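Local coordinates for protein formate-dependent phosphoribosylglycinamide formyltransferase (Mycobacterium tuberculosis H37Rv, PDB 6KHR) that belongs to the ATP-grasp superfamily and pairs with a second copy of itself in a two-chain assembly, at residues V220-L225 with E293-G298; V100-L105 with R123-T128; Q321-F326 with A337-M342. All blocks are in the same frame, centred on the assembly; numbering follows the deposited sequence.

Along the chain the order is contact 2, contact 1, contact 3, and the three follow one another without overlap. Contact 2 (100-105 with 123-128) packs two helices beside the N-terminal five-stranded parallel sheet. Contact 1 (220-225 with 293-298) pairs strands 224-235 and 288-297 in the eight-stranded antiparallel sheet, in the ATP-grasp domain. Contact 3 (321-326 with 337-342) joins the loops before and after helix 325-334, against strand 238-252 of that same sheet and beside the second subunit. Centres lie 25 to 29 Å apart, and none of the contacts touches another. The three thus tie separate regions: the N-terminal Rossmann-like alpha/beta domain, one end of a strand pair, and the subunit interface.

Contact 1 of 3, residues V220-L225 with E293-G298; sequences VEIEFL and ELMING
Side chains of antiparallel strands 224-235 and 288-297, in the eight-stranded sheet of the ATP-grasp domain, divide over its two faces, L225 and M295 on one, F224 and I296 on the other. L225 and M295 run side by side, pointing the same way, with CD2 of L225 3.8 Å from CG of M295. In M295, CG beside the backbone N (chi1 -60°) and an anti chi2 (174°) put SD 3.4 Å from CD1 of I222, whose chain crosses it obliquely. On the other face the F224 ring slants across I296, CD2 to CB 4.1 Å, while CB of its neighbour E223 sits over the ring centre. The backbone opens the pairing with a classic beta bulge: E223 and F224 both face I296, and I296 O accepts from E223 N (2.7 Å) and F224 N (3.1 Å). I296 N returns a bond to F224 O nearly along its C=O axis. Beyond the bulge E221, extended and poorly ordered, crosses N297 with carboxylate and amide planes 83° apart, so that N297 ND2 meets OE1 (3.1 Å) from above the carboxylate plane. The carboxylate of E223 takes a weak bond from G298 N to OE2 (2.8 Å). Strand 300-307 continues the sheet beyond 288-297, and helix 267-284 packs on L294. Two acidic groups thus gather round the strand end, and the donors of N297 and G298 may partly offset their charge.

Contact 2 of 3, residues V100-L105 with R123-T128; sequences VSVDAL and RAVRCT
The guanidinium of R126 carries V102 CB over one face, 3.9 Å above the plane and offset toward the rim, and D103 OD1 at its edge, in plane. The contact is a helix-helix packing, the N-terminal turn of helix 102-109 against helix 122-129, in the N-terminal Rossmann-like alpha/beta domain with its five-stranded parallel sheet. The carboxylate of D103 and the guanidinium are nearly coplanar, 21° apart, and R126 NH2 meets D103 OD1 nearly along its C-O axis at 2.8 Å. This single salt bridge ties the exposed side of the helix pair. R126 leaves its backbone with CG anti to N, runs extended to CD, then bends at chi3 (-58°), which carries the head across V102 at about a right angle. A second, long and weak ion pair links its NE to D106, one turn farther along helix 102-109.

Beneath the charged pair lies the apolar part, gathered on one methyl. V125 CG1, anti to the backbone N (chi1 171°), is met by V102 CG1 at 3.5 Å, by V100 CG1 at 4.2 Å and by CD2 of L105, whose side chain crosses that of V125 at about a right angle. V100 and L105 also pack on L32 of strand 28-32, so this cluster reaches the sheet, whereas helix 78-88 packs on V100, S101 and A104. On the far side of helix 122-129, A124, C127 and T128 pack on L284 of helix 267-284, and R123 NE bonds to A283 O. S101 sits at the N-cap of helix 102-109, where its OG, less surely placed, accepts from A104 N. At the other helix, T128 OG1 donates to A124 O at 2.8 Å, from above the carbonyl plane, and the same oxygen also takes T128 N.

Contact 3 of 3, residues Q321-F326 with A337-M342; sequences QRLSVF and AVDTLM
Q321, just past helix 317-320, and M342 bring their backbones together in a single bridge, CA to CA 4.1 Å, where R322 N donates to L341 O at 3.0 Å from above the carbonyl plane. The side-chain grip is R322 on D339. With CG anti to N, R322 stretches out and then bends at chi3 (79°), and the side chains cross at about a right angle, with guanidinium and carboxylate planes 45° apart. NE reaches both carboxylate oxygens of D339 and NH2 reaches OD2; all three bonds of this salt bridge are weak, though R322 NE to D339 OD1 (3.2 Å) is nearly straight. D339 OD1 also accepts L341 N at 3.2 Å, an Asx turn that fixes the carboxylate on its own loop. L323 CD2 lies over one guanidinium face, and L341 runs alongside R322, CD1 4.0 Å from CD. Two waters bridge the loops: one joins Q321 OE1 to T340 O, another accepts from L323 N and lies within bonding distance of L341 O. Q321 OE1 is further bound by Q261 NE2, and T340 OG1 by F243 O. NH1 of R322 turns to S380 O of the second subunit, whose E379 packs on D339 and L341. Within the chain the two loops bracket helix 325-334, which covers Q321 and L323 through L328, while Q321, T340 and M342 rest on strand 238-252.

Contact 1 of 3, residues V220-L225 with E293-G298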
ATOM      1  N   VAL A 220     -26.456  22.531  14.019  1.00 52.81           N
ATOM      2  CA  VAL A 220     -26.607  23.114  12.696  1.00 58.87           C
ATOM      3  C   VAL A 220     -26.926  22.007  11.706  1.00 62.81           C
ATOM      4  O   VAL A 220     -26.545  20.849  11.889  1.00 60.80           O
ATOM      5  CB  VAL A 220     -25.341  23.880  12.253  1.00 60.69           C
ATOM      6  CG1 VAL A 220     -25.719  25.000  11.300  1.00 79.49           C
ATOM      7  CG2 VAL A 220     -24.577  24.411  13.458  1.00 49.50           C
ATOM      8  N   GLU A 221     -27.631  22.372  10.648  1.00 63.60           N
ATOM      9  CA  GLU A 221     -27.955  21.398   9.619  1.00 69.06           C
ATOM     10  C   GLU A 221     -26.697  21.051   8.832  1.00 59.59           C
ATOM     11  O   GLU A 221     -25.880  21.924   8.520  1.00 58.71           O
ATOM     12  CB  GLU A 221     -29.038  21.946   8.700  1.00 87.61           C
ATOM     13  CG  GLU A 221     -29.646  20.907   7.795  1.00113.55           C
ATOM     14  CD  GLU A 221     -30.582  21.522   6.773  1.00131.20           C
ATOM     15  OE1 GLU A 221     -30.359  22.699   6.407  1.00138.26           O
ATOM     16  OE2 GLU A 221     -31.538  20.832   6.346  1.00131.60           O
ATOM     17  N   ILE A 222     -26.528  19.767   8.533  1.00 43.85           N
ATOM     18  CA  ILE A 222     -25.325  19.272   7.881  1.00 52.27           C
ATOM     19  C   ILE A 222     -25.716  18.339   6.745  1.00 49.13           C
ATOM     20  O   ILE A 222     -26.580  17.473   6.909  1.00 49.57           O
ATOM     21  CB  ILE A 222     -24.387  18.558   8.872  1.00 62.83           C
ATOM     22  CG1 ILE A 222     -23.974  19.524   9.973  1.00 72.20           C
ATOM     23  CG2 ILE A 222     -23.132  18.047   8.168  1.00 65.02           C
ATOM     24  CD1 ILE A 222     -23.330  18.851  11.133  1.00 69.75           C
ATOM     25  N   GLU A 223     -25.103  18.547   5.587  1.00 49.27           N
ATOM     26  CA  GLU A 223     -25.208  17.642   4.443  1.00 45.97           C
ATOM     27  C   GLU A 223     -24.140  16.558   4.581  1.00 43.58           C
ATOM     28  O   GLU A 223     -24.453  15.385   4.800  1.00 44.63           O
ATOM     29  CB  GLU A 223     -25.020  18.444   3.157  1.00 60.10           C
ATOM     30  CG  GLU A 223     -25.962  18.225   2.013  1.00 67.29           C
ATOM     31  CD  GLU A 223     -25.677  19.223   0.895  1.00 84.04           C
ATOM     32  OE1 GLU A 223     -25.304  18.814  -0.224  1.00 91.47           O
ATOM     33  OE2 GLU A 223     -25.803  20.435   1.144  1.00 91.77           O
ATOM     34  N   PHE A 224     -22.871  16.949   4.470  1.00 39.94           N
ATOM     35  CA  PHE A 224     -21.739  16.028   4.494  1.00 48.43           C
ATOM     36  C   PHE A 224     -20.787  16.321   5.641  1.00 34.06           C
ATOM     37  O   PHE A 224     -20.469  17.479   5.921  1.00 48.10           O
ATOM     38  CB  PHE A 224     -20.884  16.102   3.221  1.00 65.84           C
ATOM     39  CG  PHE A 224     -21.648  16.385   1.982  1.00 68.08           C
ATOM     40  CD1 PHE A 224     -22.611  15.504   1.529  1.00 67.33           C
ATOM     41  CD2 PHE A 224     -21.363  17.511   1.232  1.00 71.83           C
ATOM     42  CE1 PHE A 224     -23.297  15.753   0.363  1.00 69.95           C
ATOM     43  CE2 PHE A 224     -22.057  17.772   0.065  1.00 77.37           C
ATOM     44  CZ  PHE A 224     -23.023  16.890  -0.368  1.00 76.32           C
ATOM     45  N   LEU A 225     -20.307  15.261   6.269  1.00 31.96           N
ATOM     46  CA  LEU A 225     -19.014  15.299   6.918  1.00 26.35           C
ATOM     47  C   LEU A 225     -17.933  15.071   5.866  1.00 30.82           C
ATOM     48  O   LEU A 225     -18.081  14.245   4.958  1.00 40.70           O
ATOM     49  CB  LEU A 225     -18.933  14.248   8.015  1.00 26.53           C
ATOM     50  CG  LEU A 225     -20.098  14.389   8.992  1.00 29.39           C
ATOM     51  CD1 LEU A 225     -20.023  13.340  10.099  1.00 26.61           C
ATOM     52  CD2 LEU A 225     -20.215  15.800   9.563  1.00 34.30           C
ATOM     53  N   GLU A 293     -11.255  18.172   9.802  1.00 35.15           N
ATOM     54  CA  GLU A 293     -12.642  17.754   9.787  1.00 37.80           C
ATOM     55  C   GLU A 293     -13.557  18.948   9.574  1.00 40.26           C
ATOM     56  O   GLU A 293     -13.435  19.967  10.267  1.00 36.70           O
ATOM     57  CB  GLU A 293     -12.984  17.015  11.079  1.00 47.72           C
ATOM     58  CG  GLU A 293     -12.354  15.629  11.143  1.00 61.44           C
ATOM     59  CD  GLU A 293     -12.717  14.746   9.937  1.00 77.07           C
ATOM     60  OE1 GLU A 293     -11.951  13.805   9.629  1.00 83.56           O
ATOM     61  OE2 GLU A 293     -13.767  14.977   9.300  1.00 84.89           O
ATOM     62  N   LEU A 294     -14.466  18.820   8.604  1.00 44.20           N
ATOM     63  CA  LEU A 294     -15.409  19.876   8.263  1.00 43.79           C
ATOM     64  C   LEU A 294     -16.833  19.330   8.148  1.00 48.57           C
ATOM     65  O   LEU A 294     -17.064  18.142   7.913  1.00 53.48           O
ATOM     66  CB  LEU A 294     -15.025  20.580   6.952  1.00 38.24           C
ATOM     67  CG  LEU A 294     -13.576  20.995   6.763  1.00 35.45           C
ATOM     68  CD1 LEU A 294     -13.393  21.506   5.356  1.00 23.67           C
ATOM     69  CD2 LEU A 294     -13.247  22.060   7.759  1.00 34.12           C
ATOM     70  N   MET A 295     -17.781  20.240   8.337  1.00 46.52           N
ATOM     71  CA  MET A 295     -19.210  20.021   8.170  1.00 47.90           C
ATOM     72  C   MET A 295     -19.701  20.947   7.072  1.00 36.43           C
ATOM     73  O   MET A 295     -19.356  22.125   7.050  1.00 33.86           O
ATOM     74  CB  MET A 295     -19.969  20.301   9.475  1.00 53.60           C
ATOM     75  CG  MET A 295     -19.525  19.425  10.632  1.00 61.64           C
ATOM     76  SD  MET A 295     -20.291  19.866  12.208  1.00 72.05           S
ATOM     77  CE  MET A 295     -19.129  21.063  12.859  1.00 75.56           C
ATOM     78  N   ILE A 296     -20.506  20.423   6.161  1.00 32.69           N
ATOM     79  CA  ILE A 296     -20.867  21.137   4.943  1.00 39.11           C
ATOM     80  C   ILE A 296     -22.370  21.087   4.765  1.00 47.00           C
ATOM     81  O   ILE A 296     -22.996  20.036   4.938  1.00 34.03           O
ATOM     82  CB  ILE A 296     -20.152  20.559   3.701  1.00 40.85           C
ATOM     83  CG1 ILE A 296     -18.646  20.486   3.980  1.00 45.90           C
ATOM     84  CG2 ILE A 296     -20.455  21.398   2.431  1.00 28.25           C
ATOM     85  CD1 ILE A 296     -17.789  20.634   2.781  1.00 49.85           C
ATOM     86  N   ASN A 297     -22.938  22.221   4.426  1.00 48.61           N
ATOM     87  CA  ASN A 297     -24.342  22.355   4.116  1.00 40.55           C
ATOM     88  C   ASN A 297     -24.398  23.319   2.935  1.00 39.88           C
ATOM     89  O   ASN A 297     -24.462  24.526   3.107  1.00 46.43           O
ATOM     90  CB  ASN A 297     -25.136  22.859   5.311  1.00 43.55           C
ATOM     91  CG  ASN A 297     -26.638  22.762   5.090  1.00 54.52           C
ATOM     92  OD1 ASN A 297     -27.105  22.153   4.119  1.00 51.28           O
ATOM     93  ND2 ASN A 297     -27.404  23.361   5.992  1.00 63.39           N
ATOM     94  N   GLY A 298     -24.316  22.778   1.727  1.00 39.57           N
ATOM     95  CA  GLY A 298     -24.331  23.590   0.526  1.00 30.87           C
ATOM     96  C   GLY A 298     -23.155  24.527   0.434  1.00 46.63           C
ATOM     97  O   GLY A 298     -22.041  24.132   0.109  1.00 57.18           O
TER

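Contact 2 of 3, residues V100-L105 with R123-T128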
ATOM      1  N   VAL A 100       0.156   9.743  24.686  1.00 92.64           N
ATOM      2  CA  VAL A 100       1.621   9.962  24.726  1.00 92.03           C
ATOM      3  C   VAL A 100       1.930  11.078  25.709  1.00 85.98           C
ATOM      4  O   VAL A 100       1.030  11.836  26.021  1.00 92.48           O
ATOM      5  CB  VAL A 100       2.087  10.365  23.326  1.00 92.49           C
ATOM      6  CG1 VAL A 100       1.784  11.822  23.091  1.00 85.30           C
ATOM      7  CG2 VAL A 100       3.558  10.096  23.111  1.00 98.67           C
ATOM      8  N   SER A 101       3.176  11.159  26.158  1.00 74.13           N
ATOM      9  CA  SER A 101       3.559  12.256  27.069  1.00 80.92           C
ATOM     10  C   SER A 101       3.940  13.449  26.217  1.00 81.48           C
ATOM     11  O   SER A 101       4.968  13.397  25.575  1.00 77.47           O
ATOM     12  CB  SER A 101       4.697  11.885  27.970  1.00 88.70           C
ATOM     13  OG  SER A 101       5.438  13.039  28.348  1.00 83.82           O
ATOM     14  N   VAL A 102       3.113  14.477  26.233  1.00 81.93           N
ATOM     15  CA  VAL A 102       3.417  15.688  25.432  1.00 80.86           C
ATOM     16  C   VAL A 102       4.583  16.381  26.113  1.00 82.71           C
ATOM     17  O   VAL A 102       5.398  16.976  25.422  1.00 87.34           O
ATOM     18  CB  VAL A 102       2.181  16.588  25.360  1.00 83.33           C
ATOM     19  CG1 VAL A 102       1.316  16.196  24.187  1.00 79.11           C
ATOM     20  CG2 VAL A 102       1.382  16.483  26.643  1.00 89.03           C
ATOM     21  N   ASP A 103       4.657  16.284  27.433  1.00 82.76           N
ATOM     22  CA  ASP A 103       5.809  16.896  28.090  1.00 88.80           C
ATOM     23  C   ASP A 103       7.106  16.194  27.701  1.00 83.74           C
ATOM     24  O   ASP A 103       8.133  16.851  27.492  1.00 74.66           O
ATOM     25  CB  ASP A 103       5.622  16.888  29.609  1.00 93.36           C
ATOM     26  CG  ASP A 103       4.420  17.719  30.060  1.00102.87           C
ATOM     27  OD1 ASP A 103       3.942  18.570  29.281  1.00105.85           O
ATOM     28  OD2 ASP A 103       3.951  17.514  31.199  1.00103.50           O
ATOM     29  N   ALA A 104       7.081  14.863  27.581  1.00 81.74           N
ATOM     30  CA  ALA A 104       8.274  14.153  27.127  1.00 76.60           C
ATOM     31  C   ALA A 104       8.677  14.592  25.726  1.00 77.57           C
ATOM     32  O   ALA A 104       9.871  14.679  25.418  1.00 77.32           O
ATOM     33  CB  ALA A 104       8.048  12.644  27.171  1.00 70.94           C
ATOM     34  N   LEU A 105       7.698  14.881  24.861  1.00 75.18           N
ATOM     35  CA  LEU A 105       8.025  15.309  23.504  1.00 77.67           C
ATOM     36  C   LEU A 105       8.667  16.691  23.502  1.00 83.86           C
ATOM     37  O   LEU A 105       9.603  16.944  22.733  1.00 84.97           O
ATOM     38  CB  LEU A 105       6.775  15.314  22.618  1.00 72.92           C
ATOM     39  CG  LEU A 105       6.214  14.009  22.048  1.00 68.16           C
ATOM     40  CD1 LEU A 105       7.065  12.809  22.409  1.00 58.20           C
ATOM     41  CD2 LEU A 105       4.779  13.828  22.514  1.00 73.78           C
ATOM     42  N   ARG A 123       4.329  21.082  19.293  1.00 65.82           N
ATOM     43  CA  ARG A 123       3.260  22.077  19.259  1.00 76.54           C
ATOM     44  C   ARG A 123       1.955  21.457  18.767  1.00 75.45           C
ATOM     45  O   ARG A 123       0.926  21.507  19.450  1.00 85.94           O
ATOM     46  CB  ARG A 123       3.663  23.255  18.369  1.00 76.65           C
ATOM     47  CG  ARG A 123       2.470  24.030  17.805  1.00 83.90           C
ATOM     48  CD  ARG A 123       2.756  25.519  17.676  1.00 89.17           C
ATOM     49  NE  ARG A 123       1.562  26.283  17.317  1.00 96.14           N
ATOM     50  CZ  ARG A 123       0.641  26.687  18.190  1.00 98.66           C
ATOM     51  NH1 ARG A 123       0.768  26.398  19.478  1.00 96.86           N
ATOM     52  NH2 ARG A 123      -0.411  27.379  17.774  1.00 91.88           N
ATOM     53  N   ALA A 124       1.990  20.847  17.583  1.00 61.34           N
ATOM     54  CA  ALA A 124       0.775  20.304  16.988  1.00 59.34           C
ATOM     55  C   ALA A 124       0.178  19.207  17.859  1.00 62.32           C
ATOM     56  O   ALA A 124      -1.048  19.141  18.029  1.00 65.50           O
ATOM     57  CB  ALA A 124       1.073  19.778  15.587  1.00 64.05           C
ATOM     58  N   VAL A 125       1.026  18.335  18.412  1.00 54.34           N
ATOM     59  CA  VAL A 125       0.550  17.266  19.285  1.00 56.39           C
ATOM     60  C   VAL A 125      -0.182  17.850  20.487  1.00 59.93           C
ATOM     61  O   VAL A 125      -1.272  17.395  20.851  1.00 61.06           O
ATOM     62  CB  VAL A 125       1.725  16.359  19.718  1.00 56.31           C
ATOM     63  CG1 VAL A 125       1.307  15.368  20.802  1.00 50.39           C
ATOM     64  CG2 VAL A 125       2.320  15.623  18.522  1.00 51.09           C
ATOM     65  N   ARG A 126       0.391  18.890  21.098  1.00 60.74           N
ATOM     66  CA  ARG A 126      -0.250  19.486  22.269  1.00 72.90           C
ATOM     67  C   ARG A 126      -1.553  20.188  21.903  1.00 73.28           C
ATOM     68  O   ARG A 126      -2.556  20.048  22.612  1.00 78.81           O
ATOM     69  CB  ARG A 126       0.695  20.460  22.969  1.00 84.46           C
ATOM     70  CG  ARG A 126       0.014  21.231  24.095  1.00 94.99           C
ATOM     71  CD  ARG A 126       0.974  22.124  24.864  1.00100.34           C
ATOM     72  NE  ARG A 126       2.078  21.358  25.435  1.00107.38           N
ATOM     73  CZ  ARG A 126       2.008  20.667  26.571  1.00105.29           C
ATOM     74  NH1 ARG A 126       0.878  20.633  27.270  1.00105.97           N
ATOM     75  NH2 ARG A 126       3.069  20.002  27.005  1.00 98.36           N
ATOM     76  N   CYS A 127      -1.564  20.950  20.806  1.00 60.40           N
ATOM     77  CA  CYS A 127      -2.753  21.734  20.492  1.00 64.74           C
ATOM     78  C   CYS A 127      -3.941  20.848  20.172  1.00 67.58           C
ATOM     79  O   CYS A 127      -5.080  21.184  20.513  1.00 69.96           O
ATOM     80  CB  CYS A 127      -2.476  22.679  19.327  1.00 80.11           C
ATOM     81  SG  CYS A 127      -1.282  23.977  19.699  1.00104.86           S
ATOM     82  N   THR A 128      -3.705  19.712  19.534  1.00 59.72           N
ATOM     83  CA  THR A 128      -4.813  18.928  19.016  1.00 52.86           C
ATOM     84  C   THR A 128      -5.305  17.879  19.987  1.00 53.57           C
ATOM     85  O   THR A 128      -6.320  17.238  19.707  1.00 62.56           O
ATOM     86  CB  THR A 128      -4.413  18.254  17.716  1.00 56.70           C
ATOM     87  OG1 THR A 128      -3.289  17.403  17.964  1.00 57.73           O
ATOM     88  CG2 THR A 128      -4.041  19.314  16.682  1.00 50.58           C
TER

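Contact 3 of 3, residues Q321-F326 with A337-M342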
ATOM      1  N   GLN A 321      -5.972   6.992  -4.384  1.00 25.86           N
ATOM      2  CA  GLN A 321      -4.934   7.954  -4.727  1.00 29.64           C
ATOM      3  C   GLN A 321      -3.689   7.232  -5.201  1.00 26.41           C
ATOM      4  O   GLN A 321      -3.406   6.126  -4.752  1.00 26.47           O
ATOM      5  CB  GLN A 321      -4.544   8.838  -3.529  1.00 37.96           C
ATOM      6  CG  GLN A 321      -5.694   9.519  -2.837  1.00 47.89           C
ATOM      7  CD  GLN A 321      -5.257  10.708  -2.025  1.00 44.37           C
ATOM      8  OE1 GLN A 321      -5.823  11.783  -2.159  1.00 52.15           O
ATOM      9  NE2 GLN A 321      -4.245  10.524  -1.174  1.00 34.31           N
ATOM     10  N   ARG A 322      -2.939   7.885  -6.099  1.00 26.76           N
ATOM     11  CA  ARG A 322      -1.595   7.422  -6.436  1.00 28.39           C
ATOM     12  C   ARG A 322      -0.775   7.127  -5.177  1.00 32.39           C
ATOM     13  O   ARG A 322      -0.195   6.048  -5.040  1.00 45.32           O
ATOM     14  CB  ARG A 322      -0.891   8.461  -7.313  1.00 28.88           C
ATOM     15  CG  ARG A 322       0.312   7.934  -8.066  1.00 33.22           C
ATOM     16  CD  ARG A 322       1.048   9.050  -8.826  1.00 37.14           C
ATOM     17  NE  ARG A 322       1.893   9.837  -7.923  1.00 45.02           N
ATOM     18  CZ  ARG A 322       3.183   9.608  -7.655  1.00 36.84           C
ATOM     19  NH1 ARG A 322       3.841   8.606  -8.197  1.00 30.01           N
ATOM     20  NH2 ARG A 322       3.827  10.409  -6.825  1.00 55.13           N
ATOM     21  N   LEU A 323      -0.717   8.071  -4.248  1.00 27.69           N
ATOM     22  CA  LEU A 323       0.002   7.909  -2.981  1.00 34.84           C
ATOM     23  C   LEU A 323      -1.009   7.880  -1.835  1.00 38.43           C
ATOM     24  O   LEU A 323      -1.780   8.828  -1.651  1.00 35.96           O
ATOM     25  CB  LEU A 323       1.010   9.040  -2.777  1.00 34.11           C
ATOM     26  CG  LEU A 323       2.014   9.224  -3.925  1.00 39.65           C
ATOM     27  CD1 LEU A 323       3.032  10.317  -3.643  1.00 31.08           C
ATOM     28  CD2 LEU A 323       2.734   7.930  -4.182  1.00 54.61           C
ATOM     29  N   SER A 324      -1.014   6.789  -1.078  1.00 34.30           N
ATOM     30  CA  SER A 324      -1.953   6.685   0.025  1.00 37.01           C
ATOM     31  C   SER A 324      -1.545   7.626   1.155  1.00 40.54           C
ATOM     32  O   SER A 324      -0.413   8.123   1.211  1.00 32.39           O
ATOM     33  CB  SER A 324      -2.024   5.250   0.546  1.00 41.06           C
ATOM     34  OG  SER A 324      -0.795   4.871   1.140  1.00 46.81           O
ATOM     35  N   VAL A 325      -2.491   7.856   2.071  1.00 37.05           N
ATOM     36  CA  VAL A 325      -2.222   8.758   3.185  1.00 40.20           C
ATOM     37  C   VAL A 325      -0.976   8.313   3.933  1.00 36.92           C
ATOM     38  O   VAL A 325      -0.258   9.143   4.496  1.00 43.51           O
ATOM     39  CB  VAL A 325      -3.451   8.847   4.116  1.00 39.02           C
ATOM     40  CG1 VAL A 325      -3.761   7.479   4.738  1.00 35.00           C
ATOM     41  CG2 VAL A 325      -3.251   9.927   5.181  1.00 33.01           C
ATOM     42  N   PHE A 326      -0.683   7.004   3.911  1.00 37.35           N
ATOM     43  CA  PHE A 326       0.512   6.449   4.538  1.00 31.94           C
ATOM     44  C   PHE A 326       1.771   6.697   3.713  1.00 37.67           C
ATOM     45  O   PHE A 326       2.838   6.974   4.274  1.00 38.67           O
ATOM     46  CB  PHE A 326       0.330   4.954   4.755  1.00 32.24           C
ATOM     47  CG  PHE A 326      -0.926   4.608   5.448  1.00 39.73           C
ATOM     48  CD1 PHE A 326      -1.222   5.172   6.676  1.00 46.01           C
ATOM     49  CD2 PHE A 326      -1.820   3.719   4.880  1.00 39.07           C
ATOM     50  CE1 PHE A 326      -2.390   4.857   7.327  1.00 44.93           C
ATOM     51  CE2 PHE A 326      -3.000   3.390   5.530  1.00 41.58           C
ATOM     52  CZ  PHE A 326      -3.285   3.961   6.748  1.00 50.57           C
ATOM     53  N   ALA A 337       9.294  15.126  -1.764  1.00 47.99           N
ATOM     54  CA  ALA A 337       8.217  15.664  -2.583  1.00 36.43           C
ATOM     55  C   ALA A 337       6.993  14.754  -2.579  1.00 41.81           C
ATOM     56  O   ALA A 337       7.092  13.530  -2.440  1.00 52.80           O
ATOM     57  CB  ALA A 337       8.696  15.867  -4.017  1.00 37.77           C
ATOM     58  N   VAL A 338       5.822  15.374  -2.736  1.00 50.94           N
ATOM     59  CA  VAL A 338       4.562  14.648  -2.799  1.00 54.41           C
ATOM     60  C   VAL A 338       3.675  15.263  -3.869  1.00 62.16           C
ATOM     61  O   VAL A 338       3.889  16.386  -4.324  1.00 73.42           O
ATOM     62  CB  VAL A 338       3.806  14.631  -1.449  1.00 49.56           C
ATOM     63  CG1 VAL A 338       4.550  13.816  -0.409  1.00 49.64           C
ATOM     64  CG2 VAL A 338       3.558  16.040  -0.953  1.00 47.38           C
ATOM     65  N   ASP A 339       2.675  14.489  -4.279  1.00 48.15           N
ATOM     66  CA  ASP A 339       1.557  14.971  -5.067  1.00 38.70           C
ATOM     67  C   ASP A 339       0.308  14.344  -4.474  1.00 39.06           C
ATOM     68  O   ASP A 339       0.392  13.443  -3.639  1.00 42.23           O
ATOM     69  CB  ASP A 339       1.700  14.635  -6.565  1.00 54.08           C
ATOM     70  CG  ASP A 339       1.651  13.116  -6.859  1.00 67.47           C
ATOM     71  OD1 ASP A 339       0.624  12.463  -6.569  1.00 66.14           O
ATOM     72  OD2 ASP A 339       2.641  12.578  -7.412  1.00 80.72           O
ATOM     73  N   THR A 340      -0.856  14.811  -4.927  1.00 28.52           N
ATOM     74  CA  THR A 340      -2.134  14.336  -4.426  1.00 33.29           C
ATOM     75  C   THR A 340      -3.024  13.828  -5.557  1.00 34.11           C
ATOM     76  O   THR A 340      -4.247  13.826  -5.434  1.00 38.97           O
ATOM     77  CB  THR A 340      -2.844  15.422  -3.610  1.00 52.82           C
ATOM     78  OG1 THR A 340      -2.989  16.627  -4.385  1.00 54.38           O
ATOM     79  CG2 THR A 340      -2.073  15.717  -2.332  1.00 47.23           C
ATOM     80  N   LEU A 341      -2.420  13.321  -6.630  1.00 40.71           N
ATOM     81  CA  LEU A 341      -3.175  12.756  -7.746  1.00 40.33           C
ATOM     82  C   LEU A 341      -4.064  11.596  -7.306  1.00 39.37           C
ATOM     83  O   LEU A 341      -3.655  10.743  -6.517  1.00 41.22           O
ATOM     84  CB  LEU A 341      -2.222  12.272  -8.835  1.00 42.21           C
ATOM     85  CG  LEU A 341      -1.150  13.271  -9.290  1.00 64.39           C
ATOM     86  CD1 LEU A 341      -0.099  12.588 -10.169  1.00 73.15           C
ATOM     87  CD2 LEU A 341      -1.780  14.448 -10.014  1.00 56.21           C
ATOM     88  N   MET A 342      -5.266  11.546  -7.870  1.00 45.87           N
ATOM     89  CA  MET A 342      -6.217  10.458  -7.663  1.00 42.39           C
ATOM     90  C   MET A 342      -6.141   9.415  -8.774  1.00 48.65           C
ATOM     91  O   MET A 342      -6.075   9.753  -9.963  1.00 39.76           O
ATOM     92  CB  MET A 342      -7.649  10.998  -7.585  1.00 34.69           C
ATOM     93  CG  MET A 342      -7.900  11.778  -6.330  1.00 38.59           C
ATOM     94  SD  MET A 342      -9.623  11.845  -5.869  1.00 59.99           S
ATOM     95  CE  MET A 342     -10.093  10.113  -5.794  1.00 45.59           C
TER
HETATM   96  O   HOH W   1      -6.224  13.459  -3.858  1.00 38.51           O
HETATM   97  O   HOH W   2      -1.705  10.829  -4.427  1.00 47.10           O